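Long-range contact in beta-Ala-His dipeptidase (Homo sapiens, PDB 3DLJ), which hydrolyses Xaa-His dipeptides, preferring carnosine and anserine, as a secreted two-zinc metallopeptidase of the M20 family: residues L149-A154 / Y467-T471. Sequence-based numbering, arbitrary orientation.
Sequences LAWINA and YIEGT
Thr471 sets its methyl against one turn of the facing helix: CG2 lies 3.4 Å from Ala150 O, 3.9 Å from Asn153 CB and 3.9 Å from Ala154 CB. Both segments are regular alpha helix, with Asn153 N on Leu149 O (2.6 Å), Ala154 N on Ala150 O (3.0 Å) and Thr471 N on Tyr467 O (3.3 Å). Their axes come within 8.6 Å and cross at -47°. The register point is Ala150 and Thr471, whose CA atoms are 4.5 Å apart; the small side chain of Ala150 is consistent with so close an approach. Ala150 CB sits 3.8 Å from Tyr467 O, and Ala154 CB 3.3 Å from Thr471 O. With chi1 in the t well (177°), Tyr467 sends its ring across to the other helix, where Leu149 CB meets the ring edge, 4.0 Å from CE1 and 3.5 Å from OH; that hydroxyl is hydrogen-bonded to Phe27 O, on helix 24-35. The CA-to-CB bond of Trp151 points away from 467-471; its ring stacks on Phe107 of the central sheet and meets Phe474 and Phe478, farther along helix 464-482, edge-to-face. This oblique helix pair belongs to the scaffold of the alpha/beta catalytic domain, the Leu149 side chain about 13 Å from a zinc. Methyls pack on backbone carbonyls and the Tyr467 ring fills the end by Leu149, while the clear polar link is water-mediated: Thr471 OG1 (m rotamer) donates to Tyr467 O (2.7 Å) and accepts from a water at 2.6 Å, which accepts from Asn153 ND2 (2.7 Å), so one hydroxyl serves both its own helix and the bridge.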
# COMPACT_ATOMS: atom_id res chain seq x y z
N LEU A 149 -2.88 -12.08 8.65
CA LEU A 149 -2.84 -13.40 9.31
C LEU A 149 -1.91 -13.42 10.49
O LEU A 149 -2.18 -14.12 11.45
CB LEU A 149 -2.48 -14.51 8.31
CG LEU A 149 -3.69 -15.05 7.54
CD1 LEU A 149 -3.26 -15.98 6.39
CD2 LEU A 149 -4.66 -15.78 8.50
N ALA A 150 -0.81 -12.68 10.43
CA ALA A 150 0.12 -12.56 11.54
C ALA A 150 -0.57 -11.99 12.79
O ALA A 150 -0.35 -12.49 13.90
CB ALA A 150 1.32 -11.72 11.15
N TRP A 151 -1.40 -10.97 12.58
CA TRP A 151 -2.26 -10.37 13.61
C TRP A 151 -3.28 -11.36 14.12
O TRP A 151 -3.41 -11.54 15.34
CB TRP A 151 -2.98 -9.11 13.06
CG TRP A 151 -3.84 -8.38 14.07
CD1 TRP A 151 -5.17 -8.61 14.33
CD2 TRP A 151 -3.45 -7.29 14.94
NE1 TRP A 151 -5.61 -7.75 15.32
CE2 TRP A 151 -4.59 -6.93 15.70
CE3 TRP A 151 -2.25 -6.58 15.14
CZ2 TRP A 151 -4.57 -5.89 16.64
CZ3 TRP A 151 -2.23 -5.54 16.09
CH2 TRP A 151 -3.38 -5.21 16.82
N ILE A 152 -4.00 -12.01 13.19
CA ILE A 152 -5.00 -13.02 13.55
C ILE A 152 -4.37 -14.22 14.28
O ILE A 152 -4.93 -14.74 15.25
CB ILE A 152 -5.84 -13.49 12.33
CG1 ILE A 152 -6.87 -12.42 11.94
CG2 ILE A 152 -6.52 -14.86 12.60
CD1 ILE A 152 -7.51 -12.60 10.54
N ASN A 153 -3.21 -14.67 13.80
CA ASN A 153 -2.50 -15.79 14.41
C ASN A 153 -2.03 -15.46 15.83
O ASN A 153 -2.18 -16.28 16.71
CB ASN A 153 -1.34 -16.27 13.52
CG ASN A 153 -1.81 -16.91 12.19
OD1 ASN A 153 -2.93 -17.33 12.07
ND2 ASN A 153 -0.93 -16.97 11.20
N ALA A 154 -1.47 -14.26 16.05
CA ALA A 154 -1.18 -13.77 17.41
C ALA A 154 -2.37 -13.91 18.39
O ALA A 154 -2.22 -14.43 19.50
CB ALA A 154 -0.65 -12.31 17.39
N TYR A 467 7.08 -12.94 8.88
CA TYR A 467 5.72 -13.39 9.12
C TYR A 467 5.54 -14.01 10.52
O TYR A 467 4.55 -13.73 11.19
CB TYR A 467 5.33 -14.40 8.03
CG TYR A 467 3.97 -15.05 8.14
CD1 TYR A 467 2.80 -14.28 8.18
CD2 TYR A 467 3.85 -16.45 8.14
CE1 TYR A 467 1.53 -14.88 8.25
CE2 TYR A 467 2.60 -17.06 8.19
CZ TYR A 467 1.43 -16.26 8.25
OH TYR A 467 0.16 -16.86 8.32
N ILE A 468 6.50 -14.83 10.93
CA ILE A 468 6.46 -15.52 12.22
C ILE A 468 6.89 -14.65 13.39
O ILE A 468 6.20 -14.59 14.40
CB ILE A 468 7.28 -16.83 12.16
CG1 ILE A 468 6.68 -17.77 11.11
CG2 ILE A 468 7.32 -17.51 13.53
CD1 ILE A 468 5.18 -18.11 11.32
N GLU A 469 8.03 -13.97 13.25
CA GLU A 469 8.48 -13.01 14.25
C GLU A 469 7.53 -11.83 14.39
O GLU A 469 7.41 -11.26 15.49
CB GLU A 469 9.90 -12.52 13.94
CG GLU A 469 10.97 -13.63 14.08
CD GLU A 469 11.01 -14.30 15.48
OE1 GLU A 469 10.86 -15.55 15.58
OE2 GLU A 469 11.18 -13.60 16.48
N GLY A 470 6.84 -11.47 13.30
CA GLY A 470 5.84 -10.42 13.30
C GLY A 470 4.58 -10.80 14.05
O GLY A 470 3.93 -9.94 14.62
N THR A 471 4.22 -12.08 14.03
CA THR A 471 3.17 -12.63 14.88
C THR A 471 3.49 -12.41 16.37
O THR A 471 2.60 -12.02 17.14
CB THR A 471 2.93 -14.14 14.57
OG1 THR A 471 2.74 -14.34 13.15
CG2 THR A 471 1.74 -14.69 15.34
O HOH W 1 1.55 -15.91 11.48